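Local coordinates for germination protein (Bacillus megaterium, PDB 6O59) that serves as the A subunit of a spore germinant receptor and probably helps to trigger germination, represented here by its N-terminal domain, at residues A[35-40]-A[70-75]; A[26-32]-A[42-48]; A[146-150]-A[237-243]; A[2-6]-A[95-101]; A[187-193]-A[247-251]. All coordinates share one frame; numbering follows the deposited sequence.

Contact 1 (A[35-40]-A[70-75]); sequences GVNNSL and KNDLND
Gly-35 and Asn-74 bring two loops together with CA atoms 5.3 Å apart, and from there the chains diverge, Leu-40 and Asp-75 having their CA atoms 6.8 Å apart. Neither segment is regular. The first, 35-40, turns strand 27-34 into strand 40-47. The second is pinched by an inverse gamma turn centred on Leu-73, in which Asn-74 N reaches back to Asp-72 O. Gly-35 has a phi of 103° that few other residues accept, and it packs against the Asn-74 side chain, its CA 4.0 Å from Asn-74 CB. Leu-40 and Val-36 share much of the remaining contact. With CG of Leu-40 swung opposite the backbone N (chi1 -156°), its two methyls part company: CD2 slides past Asn-74, 3.7 Å from its CB, and lies against the backbone N of Asp-75, while CD1 meets the carboxylate at 3.8 Å from Asp-75 OD2. Leu-40 also touches Ile-34 and Ala-78, the latter at the start of helix 78-86. At the other end Val-36 divides similarly, CG2 lying beside Leu-73 CB at 4.2 Å and CG1 meeting the end of the bent Lys-70 chain, 4.0 Å from its NZ. The loops are therefore joined mainly by van der Waals contact, aliphatic carbons resting on polar groups and, at Val-36 and Leu-73, on each other, a modest and partly solvent-facing join whose most enclosed members are Gly-35 and Leu-40.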
# COMPACT_ATOMS: atom_id res chain seq x y z
N GLY A 35 8.68 19.56 18.76
CA GLY A 35 8.76 20.89 19.35
C GLY A 35 8.93 20.83 20.85
O GLY A 35 8.94 19.75 21.44
N VAL A 36 9.07 22.03 21.46
CA VAL A 36 9.27 22.23 22.90
C VAL A 36 8.11 21.59 23.71
O VAL A 36 8.32 20.55 24.35
CB VAL A 36 9.48 23.73 23.26
CG1 VAL A 36 9.80 23.91 24.74
CG2 VAL A 36 10.58 24.36 22.39
N ASN A 37 6.90 22.19 23.63
CA ASN A 37 5.71 21.72 24.35
C ASN A 37 4.86 20.74 23.50
O ASN A 37 3.65 20.60 23.75
CB ASN A 37 4.87 22.93 24.80
CG ASN A 37 5.57 23.86 25.76
OD1 ASN A 37 6.58 23.52 26.40
ND2 ASN A 37 5.05 25.07 25.87
N ASN A 38 5.51 20.04 22.52
CA ASN A 38 4.91 19.08 21.58
C ASN A 38 3.71 19.73 20.85
O ASN A 38 2.64 19.13 20.72
CB ASN A 38 4.54 17.76 22.27
CG ASN A 38 5.74 17.03 22.80
OD1 ASN A 38 6.47 16.36 22.06
ND2 ASN A 38 5.99 17.17 24.10
N SER A 39 3.91 20.99 20.41
CA SER A 39 2.93 21.83 19.73
C SER A 39 2.84 21.52 18.24
O SER A 39 1.78 21.70 17.64
CB SER A 39 3.29 23.30 19.92
OG SER A 39 4.51 23.62 19.28
N LEU A 40 3.96 21.11 17.64
CA LEU A 40 4.00 20.87 16.21
C LEU A 40 3.69 19.43 15.85
O LEU A 40 4.44 18.52 16.18
CB LEU A 40 5.37 21.29 15.67
CG LEU A 40 5.46 21.66 14.20
CD1 LEU A 40 4.59 22.85 13.87
CD2 LEU A 40 6.88 21.98 13.85
N LYS A 70 15.79 22.13 21.16
CA LYS A 70 15.66 23.48 21.72
C LYS A 70 16.37 24.49 20.80
O LYS A 70 15.87 25.62 20.67
CB LYS A 70 16.24 23.50 23.16
CG LYS A 70 16.58 24.88 23.77
CD LYS A 70 15.38 25.80 24.04
CE LYS A 70 14.70 25.56 25.38
NZ LYS A 70 13.69 24.48 25.29
N ASN A 71 17.50 24.09 20.15
CA ASN A 71 18.30 24.94 19.24
C ASN A 71 17.38 25.64 18.25
O ASN A 71 17.35 26.88 18.21
CB ASN A 71 19.38 24.13 18.52
CG ASN A 71 20.42 24.98 17.85
OD1 ASN A 71 21.34 25.51 18.49
ND2 ASN A 71 20.30 25.13 16.53
N ASP A 72 16.57 24.86 17.50
CA ASP A 72 15.53 25.41 16.64
C ASP A 72 14.23 25.04 17.29
O ASP A 72 13.85 23.87 17.32
CB ASP A 72 15.61 24.94 15.17
CG ASP A 72 14.41 25.35 14.32
OD1 ASP A 72 13.67 24.44 13.87
OD2 ASP A 72 14.21 26.57 14.10
N LEU A 73 13.59 26.05 17.87
CA LEU A 73 12.31 25.92 18.56
C LEU A 73 11.17 25.81 17.52
O LEU A 73 10.25 26.63 17.47
CB LEU A 73 12.08 27.05 19.60
CG LEU A 73 12.46 28.50 19.24
CD1 LEU A 73 11.44 29.47 19.79
CD2 LEU A 73 13.85 28.85 19.74
N ASN A 74 11.29 24.76 16.67
CA ASN A 74 10.38 24.26 15.63
C ASN A 74 9.78 25.34 14.68
O ASN A 74 10.33 26.43 14.51
CB ASN A 74 9.23 23.44 16.30
CG ASN A 74 8.24 24.19 17.19
OD1 ASN A 74 7.26 24.77 16.72
ND2 ASN A 74 8.47 24.16 18.50
N ASP A 75 8.70 24.92 13.99
CA ASP A 75 7.77 25.58 13.07
C ASP A 75 8.37 25.94 11.72
O ASP A 75 7.74 25.63 10.71
CB ASP A 75 7.10 26.81 13.69
CG ASP A 75 5.60 26.64 13.84
OD1 ASP A 75 5.12 26.64 15.00
OD2 ASP A 75 4.91 26.50 12.81

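Contact 2 (A[26-32]-A[42-48]); sequences DIVIRHF and AAIVYIE
Val-28 lies over the ring of Tyr-46 at the apolar centre of a beta hairpin, whose antiparallel strands 27-34 and 40-47 form one side of a five-stranded sheet. Val-28 CB stands 3.9 Å from the ring centroid, a CH-pi contact over the face. On the same sheet face, the methyl of Ala-42 sits likewise over the Phe-32 ring, whose CE1 also touches Ile-44 CG1. Phe-32 has its CG between the backbone N and carbonyl carbon (chi1 73°), and this folds the ring over the neighbouring strand, against Leu-60 of helix 54-62. The reverse face carries Ile-27, Ile-29, Val-45 and Ile-47, with Ile-27 CG1 3.8 Å from Ile-47 CG1, and packs against Leu-14 and Lys-18 of helix 10-20. Paired N-H and C=O groups link Val-28 with Tyr-46, Arg-30 with Ile-44 and Phe-32 with Ala-42, while Glu-48 N closes the open end on Asp-26 O at 2.9 Å. The buried Asp-26 carboxylate forms a salt bridge with Arg-161. On the exposed side Arg-30 NE hydrogen-bonds Gln-57 OE1. The guanidinium is nearly perpendicular to the tyrosine ring (83°), and Tyr-46 OH lies over its face, 3.0 Å from Arg-30 NH2, at too poor an angle for a hydrogen bond.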
# COMPACT_ATOMS: atom_id res chain seq x y z
N ASP A 26 -2.43 -0.91 3.05
CA ASP A 26 -1.02 -1.07 3.41
C ASP A 26 -0.29 0.25 3.55
O ASP A 26 0.91 0.26 3.83
CB ASP A 26 -0.31 -1.98 2.41
CG ASP A 26 -0.24 -1.50 0.97
OD1 ASP A 26 -1.03 -0.61 0.60
OD2 ASP A 26 0.58 -2.04 0.21
N ILE A 27 -0.99 1.37 3.38
CA ILE A 27 -0.37 2.67 3.54
C ILE A 27 -0.53 3.09 5.01
O ILE A 27 -1.65 3.26 5.50
CB ILE A 27 -0.92 3.67 2.52
CG1 ILE A 27 -0.38 3.29 1.12
CG2 ILE A 27 -0.51 5.12 2.90
CD1 ILE A 27 -1.15 3.68 0.07
N VAL A 28 0.61 3.17 5.72
CA VAL A 28 0.68 3.49 7.16
C VAL A 28 0.97 4.98 7.39
O VAL A 28 1.90 5.54 6.81
CB VAL A 28 1.73 2.61 7.89
CG1 VAL A 28 1.73 2.87 9.38
CG2 VAL A 28 1.50 1.14 7.62
N ILE A 29 0.16 5.58 8.29
CA ILE A 29 0.27 6.95 8.77
C ILE A 29 0.53 6.89 10.28
O ILE A 29 -0.33 6.44 11.04
CB ILE A 29 -0.96 7.83 8.41
CG1 ILE A 29 -1.12 7.96 6.88
CG2 ILE A 29 -0.87 9.21 9.09
CD1 ILE A 29 -2.41 8.56 6.35
N ARG A 30 1.73 7.31 10.70
CA ARG A 30 2.09 7.36 12.11
C ARG A 30 2.10 8.81 12.56
O ARG A 30 2.95 9.59 12.13
CB ARG A 30 3.45 6.69 12.39
CG ARG A 30 3.52 5.22 12.04
CD ARG A 30 3.27 4.36 13.24
NE ARG A 30 3.94 3.07 13.11
CZ ARG A 30 3.32 1.93 12.82
NH1 ARG A 30 2.01 1.90 12.65
NH2 ARG A 30 4.01 0.80 12.73
N HIS A 31 1.12 9.20 13.37
CA HIS A 31 1.08 10.56 13.90
C HIS A 31 2.02 10.68 15.07
O HIS A 31 2.12 9.76 15.89
CB HIS A 31 -0.32 10.96 14.34
CG HIS A 31 -1.28 11.11 13.22
ND1 HIS A 31 -2.13 10.08 12.85
CD2 HIS A 31 -1.51 12.17 12.41
CE1 HIS A 31 -2.84 10.54 11.84
NE2 HIS A 31 -2.50 11.80 11.54
N PHE A 32 2.71 11.82 15.15
CA PHE A 32 3.57 12.14 16.27
C PHE A 32 3.66 13.68 16.43
O PHE A 32 3.08 14.43 15.63
CB PHE A 32 4.95 11.48 16.17
CG PHE A 32 5.91 12.02 15.14
CD1 PHE A 32 5.82 11.64 13.81
CD2 PHE A 32 6.93 12.89 15.51
CE1 PHE A 32 6.71 12.13 12.86
CE2 PHE A 32 7.83 13.38 14.56
CZ PHE A 32 7.72 12.99 13.25
N ALA A 42 3.33 16.24 13.39
CA ALA A 42 4.06 15.66 12.26
C ALA A 42 3.55 14.25 12.00
O ALA A 42 2.85 13.68 12.83
CB ALA A 42 5.55 15.66 12.55
N ALA A 43 3.87 13.70 10.82
CA ALA A 43 3.46 12.34 10.45
C ALA A 43 4.50 11.62 9.61
O ALA A 43 5.18 12.26 8.79
CB ALA A 43 2.12 12.36 9.71
N ILE A 44 4.61 10.28 9.81
CA ILE A 44 5.41 9.37 8.99
C ILE A 44 4.44 8.62 8.10
O ILE A 44 3.47 8.01 8.60
CB ILE A 44 6.34 8.37 9.75
CG1 ILE A 44 6.83 8.93 11.10
CG2 ILE A 44 7.51 7.93 8.83
CD1 ILE A 44 7.60 7.93 11.99
N VAL A 45 4.65 8.68 6.78
CA VAL A 45 3.80 7.98 5.82
C VAL A 45 4.68 7.02 5.04
O VAL A 45 5.65 7.46 4.41
CB VAL A 45 2.98 8.93 4.88
CG1 VAL A 45 2.03 8.13 3.99
CG2 VAL A 45 2.20 9.98 5.66
N TYR A 46 4.33 5.72 5.05
CA TYR A 46 5.07 4.70 4.33
C TYR A 46 4.18 3.50 3.94
O TYR A 46 3.18 3.25 4.60
CB TYR A 46 6.28 4.22 5.17
CG TYR A 46 5.93 3.51 6.46
CD1 TYR A 46 5.66 4.23 7.62
CD2 TYR A 46 5.89 2.12 6.52
CE1 TYR A 46 5.33 3.58 8.81
CE2 TYR A 46 5.54 1.46 7.70
CZ TYR A 46 5.27 2.20 8.84
OH TYR A 46 4.96 1.54 10.01
N ILE A 47 4.59 2.75 2.89
CA ILE A 47 3.91 1.52 2.45
C ILE A 47 4.55 0.34 3.21
O ILE A 47 5.75 0.10 3.09
CB ILE A 47 3.89 1.27 0.90
CG1 ILE A 47 3.22 2.40 0.13
CG2 ILE A 47 3.23 -0.06 0.55
CD1 ILE A 47 3.47 2.31 -1.28
N GLU A 48 3.71 -0.39 3.95
CA GLU A 48 4.03 -1.57 4.73
C GLU A 48 4.76 -2.64 3.90
O GLU A 48 4.35 -2.98 2.77
CB GLU A 48 2.70 -2.17 5.25
CG GLU A 48 2.57 -2.34 6.75
CD GLU A 48 1.15 -2.63 7.22
OE1 GLU A 48 0.39 -3.27 6.46
OE2 GLU A 48 0.81 -2.22 8.36

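Contact 3 (A[146-150]-A[237-243]); sequences KGAFT and TERPDVV
Phe-149 reaches Pro-240 through a first torsion of -73°, which sets its CG beside the backbone N, and a chi2 of -59°, which turns a ring face toward the proline. Pro-240 CG lies 4.0 Å from the ring centroid as a CH-pi contact, while Val-243 CG2 comes to the ring edge, 3.6 Å from Phe-149 CE2. The carbonyl of Thr-237 lies at the edge too. The backbone fixes the ring's base: Phe-149 N donates to Glu-238 O at 3.0 Å, with an N-H...O angle of 162°, and Gly-147 O approaches Pro-240 CD. Outside the two segments, Phe-255 meets the phenylalanine edge to face, and Asn-156 of helix 153-163 also touches it. On the far segment Thr-237 OG1 accepts from Arg-239 N at 3.2 Å. An ST turn thus carries the chain out of strand 235-237 to Arg-239, the N-cap of helix 240-248, and a buried aromatic ring packs against the strand-to-helix junction of this mixed alpha-beta fold.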
# COMPACT_ATOMS: atom_id res chain seq x y z
N LYS A 146 11.11 -19.46 -6.78
CA LYS A 146 11.89 -19.09 -5.58
C LYS A 146 11.31 -17.83 -4.90
O LYS A 146 11.21 -17.80 -3.66
CB LYS A 146 13.39 -18.90 -5.92
N GLY A 147 10.97 -16.81 -5.71
CA GLY A 147 10.34 -15.56 -5.28
C GLY A 147 8.84 -15.61 -5.52
O GLY A 147 8.27 -14.73 -6.18
N ALA A 148 8.22 -16.68 -5.00
CA ALA A 148 6.80 -16.96 -5.11
C ALA A 148 6.05 -16.44 -3.90
O ALA A 148 6.65 -16.16 -2.86
CB ALA A 148 6.58 -18.46 -5.25
N PHE A 149 4.72 -16.34 -4.03
CA PHE A 149 3.85 -15.93 -2.95
C PHE A 149 3.93 -16.90 -1.77
O PHE A 149 4.23 -18.08 -1.95
CB PHE A 149 2.42 -15.83 -3.47
CG PHE A 149 2.15 -14.65 -4.37
CD1 PHE A 149 2.36 -13.35 -3.92
CD2 PHE A 149 1.58 -14.83 -5.62
CE1 PHE A 149 2.06 -12.25 -4.73
CE2 PHE A 149 1.28 -13.73 -6.43
CZ PHE A 149 1.52 -12.45 -5.98
N THR A 150 3.67 -16.39 -0.57
CA THR A 150 3.67 -17.13 0.69
C THR A 150 2.24 -17.23 1.26
O THR A 150 1.28 -16.79 0.62
CB THR A 150 4.62 -16.44 1.70
OG1 THR A 150 4.12 -15.12 2.00
CG2 THR A 150 6.04 -16.34 1.20
N THR A 237 -2.23 -18.19 -9.23
CA THR A 237 -0.84 -18.05 -9.65
C THR A 237 0.04 -17.78 -8.45
O THR A 237 -0.31 -16.97 -7.58
CB THR A 237 -0.67 -16.95 -10.74
OG1 THR A 237 0.71 -16.77 -11.02
CG2 THR A 237 -1.27 -15.61 -10.35
N GLU A 238 1.20 -18.43 -8.39
CA GLU A 238 2.16 -18.19 -7.31
C GLU A 238 3.21 -17.15 -7.72
O GLU A 238 4.07 -16.83 -6.91
CB GLU A 238 2.83 -19.50 -6.87
CG GLU A 238 3.69 -20.17 -7.93
CD GLU A 238 4.31 -21.49 -7.51
OE1 GLU A 238 3.69 -22.22 -6.70
OE2 GLU A 238 5.42 -21.80 -8.01
N ARG A 239 3.11 -16.60 -8.95
CA ARG A 239 4.04 -15.65 -9.54
C ARG A 239 3.57 -14.19 -9.45
O ARG A 239 2.61 -13.81 -10.13
CB ARG A 239 4.27 -16.04 -11.02
CG ARG A 239 5.19 -17.24 -11.25
CD ARG A 239 5.24 -17.67 -12.71
NE ARG A 239 5.89 -16.68 -13.59
CZ ARG A 239 5.84 -16.70 -14.93
NH1 ARG A 239 5.17 -17.65 -15.56
NH2 ARG A 239 6.46 -15.76 -15.63
N PRO A 240 4.25 -13.31 -8.67
CA PRO A 240 3.81 -11.89 -8.59
C PRO A 240 3.81 -11.14 -9.93
O PRO A 240 2.98 -10.25 -10.12
CB PRO A 240 4.79 -11.25 -7.58
CG PRO A 240 5.31 -12.43 -6.77
CD PRO A 240 5.39 -13.57 -7.76
N ASP A 241 4.72 -11.49 -10.88
CA ASP A 241 4.78 -10.85 -12.21
C ASP A 241 3.51 -11.14 -13.02
O ASP A 241 3.02 -10.25 -13.71
CB ASP A 241 6.03 -11.24 -12.99
CG ASP A 241 6.28 -12.73 -13.07
OD1 ASP A 241 6.55 -13.35 -12.01
OD2 ASP A 241 6.22 -13.28 -14.19
N VAL A 242 2.94 -12.36 -12.89
CA VAL A 242 1.70 -12.77 -13.57
C VAL A 242 0.53 -11.94 -13.00
O VAL A 242 -0.32 -11.48 -13.78
CB VAL A 242 1.47 -14.30 -13.50
CG1 VAL A 242 0.13 -14.70 -14.12
CG2 VAL A 242 2.62 -15.04 -14.20
N VAL A 243 0.52 -11.71 -11.67
CA VAL A 243 -0.49 -10.88 -10.99
C VAL A 243 -0.36 -9.45 -11.52
O VAL A 243 -1.34 -8.86 -11.97
CB VAL A 243 -0.38 -10.96 -9.44
CG1 VAL A 243 -1.10 -9.79 -8.76
CG2 VAL A 243 -0.92 -12.29 -8.93

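Contact 4 (A[2-6]-A[95-101]); sequences TVSSL and ADNWNDL
Trp-98, the first residue of helix 98-106, meets segment 2-6 along much of its length. Its CB lies 4.2 Å from Ser-4 O, and the torsion that places CG beside the backbone N (chi1 -72°) brings the indole against segment 2-6. CD1 lies 3.2 Å from Ser-4 O, with Ser-4 CB at the ring edge, 3.6 Å from the same CD1. NE1 follows, 3.2 Å from Ser-5 O. Leu-6 CD1 lies over the five-membered ring as a CH-pi contact, 3.5 Å from its centroid and almost straight above the face, and CE2 and CZ2 stay under the same methyl. Leu-6 extends its other branch, CD2, to Leu-101 CD1 at 4.0 Å and to the backbone of Ala-95. Helix 10-20 packs on the indole as well, Lys-20 making a cation-pi contact. The backbone of Trp-98 is engaged too, its N donating to Ser-4 O at 3.2 Å. A water accepts from Ser-4 N and, weakly, from Asn-99 N, adding a bridge beside that bond. Val-3, at the outer margin, packs near Asn-97 CB. Thus one serine carbonyl takes up an N-H of the helix's first turn, where the helix dipole would probably favour an acceptor, while leucine and tryptophan supply the apolar contact that holds the start of this fragment against the helix.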
# COMPACT_ATOMS: atom_id res chain seq x y z
N THR A 2 1.91 20.46 -15.88
CA THR A 2 0.97 20.82 -14.79
C THR A 2 1.29 20.03 -13.50
O THR A 2 1.18 18.80 -13.46
CB THR A 2 -0.51 20.65 -15.24
OG1 THR A 2 -0.71 21.33 -16.48
CG2 THR A 2 -1.52 21.17 -14.20
N VAL A 3 1.70 20.78 -12.44
CA VAL A 3 2.05 20.24 -11.13
C VAL A 3 1.20 20.89 -10.01
O VAL A 3 1.15 22.12 -9.89
CB VAL A 3 3.57 20.30 -10.78
CG1 VAL A 3 4.34 19.17 -11.46
CG2 VAL A 3 4.19 21.67 -11.10
N SER A 4 0.55 20.04 -9.20
CA SER A 4 -0.24 20.46 -8.03
C SER A 4 0.73 20.56 -6.83
O SER A 4 1.40 19.57 -6.53
CB SER A 4 -1.38 19.48 -7.76
OG SER A 4 -2.23 19.34 -8.89
N SER A 5 0.84 21.77 -6.21
CA SER A 5 1.73 22.01 -5.07
C SER A 5 1.16 21.40 -3.78
O SER A 5 -0.02 21.03 -3.73
CB SER A 5 2.00 23.49 -4.87
OG SER A 5 3.33 23.73 -4.46
N LEU A 6 2.00 21.26 -2.76
CA LEU A 6 1.56 20.63 -1.52
C LEU A 6 0.89 21.64 -0.60
O LEU A 6 1.27 22.82 -0.57
CB LEU A 6 2.74 19.94 -0.82
CG LEU A 6 3.07 18.47 -1.15
CD1 LEU A 6 2.54 18.01 -2.49
CD2 LEU A 6 4.55 18.21 -1.04
N ALA A 95 10.31 16.58 -1.57
CA ALA A 95 9.23 16.67 -2.56
C ALA A 95 8.36 17.92 -2.28
O ALA A 95 8.04 18.16 -1.11
CB ALA A 95 8.38 15.41 -2.53
N ASP A 96 8.00 18.70 -3.33
CA ASP A 96 7.19 19.93 -3.19
C ASP A 96 5.98 19.98 -4.17
O ASP A 96 5.38 21.04 -4.39
CB ASP A 96 8.08 21.19 -3.35
CG ASP A 96 8.61 21.43 -4.75
OD1 ASP A 96 8.84 20.44 -5.49
OD2 ASP A 96 8.81 22.61 -5.11
N ASN A 97 5.62 18.80 -4.73
CA ASN A 97 4.50 18.57 -5.64
C ASN A 97 4.05 17.11 -5.47
O ASN A 97 4.82 16.28 -4.97
CB ASN A 97 4.85 18.91 -7.09
CG ASN A 97 5.70 17.90 -7.80
OD1 ASN A 97 6.91 17.82 -7.61
ND2 ASN A 97 5.07 17.12 -8.66
N TRP A 98 2.77 16.82 -5.83
CA TRP A 98 2.16 15.50 -5.64
C TRP A 98 2.82 14.36 -6.42
O TRP A 98 2.97 13.27 -5.86
CB TRP A 98 0.65 15.53 -5.92
CG TRP A 98 -0.07 16.27 -4.84
CD1 TRP A 98 -0.52 17.56 -4.89
CD2 TRP A 98 -0.19 15.86 -3.47
NE1 TRP A 98 -0.99 17.94 -3.66
CE2 TRP A 98 -0.81 16.92 -2.76
CE3 TRP A 98 0.12 14.67 -2.77
CZ2 TRP A 98 -1.11 16.84 -1.40
CZ3 TRP A 98 -0.18 14.59 -1.42
CH2 TRP A 98 -0.79 15.66 -0.75
N ASN A 99 3.23 14.60 -7.69
CA ASN A 99 3.84 13.59 -8.54
C ASN A 99 5.09 12.99 -7.87
O ASN A 99 5.17 11.76 -7.72
CB ASN A 99 4.18 14.16 -9.91
CG ASN A 99 3.80 13.24 -11.04
OD1 ASN A 99 4.46 12.21 -11.29
ND2 ASN A 99 2.73 13.60 -11.75
N ASP A 100 6.03 13.88 -7.44
CA ASP A 100 7.28 13.52 -6.77
C ASP A 100 7.05 12.82 -5.44
O ASP A 100 7.73 11.83 -5.14
CB ASP A 100 8.14 14.77 -6.56
CG ASP A 100 8.77 15.33 -7.82
OD1 ASP A 100 8.70 14.66 -8.88
OD2 ASP A 100 9.36 16.44 -7.75
N LEU A 101 6.09 13.33 -4.65
CA LEU A 101 5.72 12.76 -3.36
C LEU A 101 5.22 11.33 -3.55
O LEU A 101 5.76 10.40 -2.94
CB LEU A 101 4.63 13.62 -2.67
CG LEU A 101 4.15 13.17 -1.29
CD1 LEU A 101 3.94 14.35 -0.39
CD2 LEU A 101 2.85 12.39 -1.38
O HOH W 1 1.98 17.29 -9.20
O HOH W 2 6.46 24.97 -4.24

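Contact 5 (A[187-193]-A[247-251]); sequences MYIHGIA and LLEGR
Leu-247 is the main bump of this contact, and the strand end at 187-189 is the hollow that receives it. Its CD2 presses on the backbone there, 3.6 Å from Met-187 O and 3.8 Å from Tyr-188 CA, while CD1 sits across from the sulfur of Met-187, 4.0 Å from SD. Ile-189 meets Leu-247 at about a right angle: CD1 lies 4.0 Å from Leu-247 CB and also reaches Leu-248 CD2, and the isoleucine tip fits the corner formed by Leu-247 and Leu-248, nearest to Leu-247 O. Val-160 of helix 153-163 touches both Met-187 and Leu-247. Helix 240-248 ends here in a Schellman motif, Gly-250 taking a positive phi (105°) as the chain turns toward strand 252-256, the neighbour of strand 182-189 in the sheet. The second bump comes from the turn after that strand, where Ile-189 O accepts from both Ile-192 N and Ala-193 N. Ile-192 CG2, held opposite its backbone N by a chi1 of -71°, nestles against the helix terminus, 3.5 Å from Leu-248 O and 3.6 Å from Gly-250 N. The bare backbone of Gly-250 admits Ala-193 close by, whose CB rests 3.5 Å from Gly-250 O.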
# COMPACT_ATOMS: atom_id res chain seq x y z
N MET A 187 -7.28 -6.36 -4.93
CA MET A 187 -6.44 -5.42 -5.68
C MET A 187 -6.99 -5.13 -7.08
O MET A 187 -7.42 -6.05 -7.77
CB MET A 187 -5.04 -6.02 -5.88
CG MET A 187 -4.04 -5.58 -4.91
SD MET A 187 -2.54 -6.45 -5.42
CE MET A 187 -1.67 -6.49 -3.89
N TYR A 188 -6.85 -3.87 -7.53
CA TYR A 188 -7.21 -3.43 -8.88
C TYR A 188 -6.53 -2.09 -9.15
O TYR A 188 -6.26 -1.35 -8.19
CB TYR A 188 -8.74 -3.33 -9.07
CG TYR A 188 -9.42 -2.27 -8.23
CD1 TYR A 188 -9.79 -2.53 -6.90
CD2 TYR A 188 -9.71 -1.01 -8.76
CE1 TYR A 188 -10.40 -1.55 -6.12
CE2 TYR A 188 -10.33 -0.03 -7.98
CZ TYR A 188 -10.67 -0.30 -6.67
OH TYR A 188 -11.28 0.68 -5.92
N ILE A 189 -6.25 -1.77 -10.43
CA ILE A 189 -5.65 -0.48 -10.76
C ILE A 189 -6.80 0.43 -11.17
O ILE A 189 -7.40 0.25 -12.24
CB ILE A 189 -4.49 -0.50 -11.80
CG1 ILE A 189 -3.33 -1.42 -11.36
CG2 ILE A 189 -3.97 0.93 -12.07
CD1 ILE A 189 -2.26 -1.72 -12.42
N HIS A 190 -7.09 1.40 -10.30
CA HIS A 190 -8.10 2.43 -10.51
C HIS A 190 -7.82 3.19 -11.83
O HIS A 190 -6.71 3.67 -12.04
CB HIS A 190 -8.09 3.40 -9.31
CG HIS A 190 -8.85 4.65 -9.56
ND1 HIS A 190 -10.22 4.69 -9.46
CD2 HIS A 190 -8.40 5.87 -9.95
CE1 HIS A 190 -10.56 5.93 -9.77
NE2 HIS A 190 -9.50 6.67 -10.08
N GLY A 191 -8.81 3.24 -12.70
CA GLY A 191 -8.66 3.91 -13.99
C GLY A 191 -8.34 2.97 -15.14
O GLY A 191 -8.55 3.33 -16.30
N ILE A 192 -7.79 1.79 -14.82
CA ILE A 192 -7.48 0.74 -15.80
C ILE A 192 -8.60 -0.30 -15.69
O ILE A 192 -9.23 -0.62 -16.70
CB ILE A 192 -6.04 0.17 -15.64
CG1 ILE A 192 -5.00 1.22 -16.10
CG2 ILE A 192 -5.89 -1.12 -16.45
CD1 ILE A 192 -3.51 0.94 -15.77
N ALA A 193 -8.88 -0.78 -14.46
CA ALA A 193 -9.97 -1.72 -14.23
C ALA A 193 -11.33 -1.05 -14.42
O ALA A 193 -11.50 0.12 -14.05
CB ALA A 193 -9.87 -2.30 -12.83
N LEU A 247 -3.13 -7.21 -13.53
CA LEU A 247 -3.56 -5.94 -12.94
C LEU A 247 -3.46 -4.82 -13.99
O LEU A 247 -4.37 -4.00 -14.06
CB LEU A 247 -2.77 -5.57 -11.68
CG LEU A 247 -3.13 -6.33 -10.41
CD1 LEU A 247 -2.06 -6.13 -9.38
CD2 LEU A 247 -4.51 -5.95 -9.88
N LEU A 248 -2.40 -4.83 -14.83
CA LEU A 248 -2.22 -3.82 -15.88
C LEU A 248 -3.21 -4.02 -17.04
O LEU A 248 -3.37 -3.12 -17.86
CB LEU A 248 -0.78 -3.78 -16.41
CG LEU A 248 0.30 -3.40 -15.40
CD1 LEU A 248 1.62 -4.00 -15.77
CD2 LEU A 248 0.41 -1.89 -15.22
N GLU A 249 -3.89 -5.18 -17.09
CA GLU A 249 -4.91 -5.49 -18.11
C GLU A 249 -6.31 -5.03 -17.67
O GLU A 249 -7.21 -5.05 -18.50
CB GLU A 249 -4.97 -7.01 -18.39
CG GLU A 249 -3.85 -7.58 -19.21
CD GLU A 249 -3.79 -9.10 -19.20
OE1 GLU A 249 -4.86 -9.75 -19.19
OE2 GLU A 249 -2.65 -9.63 -19.21
N GLY A 250 -6.49 -4.69 -16.40
CA GLY A 250 -7.80 -4.30 -15.87
C GLY A 250 -8.48 -5.36 -15.01
O GLY A 250 -9.66 -5.22 -14.67
N ARG A 251 -7.74 -6.43 -14.65
CA ARG A 251 -8.24 -7.52 -13.82
C ARG A 251 -8.05 -7.19 -12.35
O ARG A 251 -7.38 -6.20 -12.01
CB ARG A 251 -7.57 -8.85 -14.18
CG ARG A 251 -7.63 -9.17 -15.66
CD ARG A 251 -7.85 -10.64 -15.93
NE ARG A 251 -7.30 -10.96 -17.24
CZ ARG A 251 -7.26 -12.17 -17.77
NH1 ARG A 251 -6.70 -12.36 -18.96
NH2 ARG A 251 -7.76 -13.20 -17.11

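The five contacts fall into two groups, one on each of two antiparallel five-stranded sheets that share the strand order 1-2-4-5-3. Contacts 1, 2 and 4 belong to the first: contact 1 lies at the loop end of the hairpin whose strands form contact 2, their centres about 21 Å apart, and contact 4, which ties the chain start to helix 98-106, spans both in sequence. Contacts 3 and 5 sit in the second, use opposite ends of helix 240-248, and interleave along the chain with centres about 18 Å apart. Contacts 2 and 5 approach to about 6 Å at their nearest atoms, consistent with two similarly built halves that meet near contacts 2 and 5.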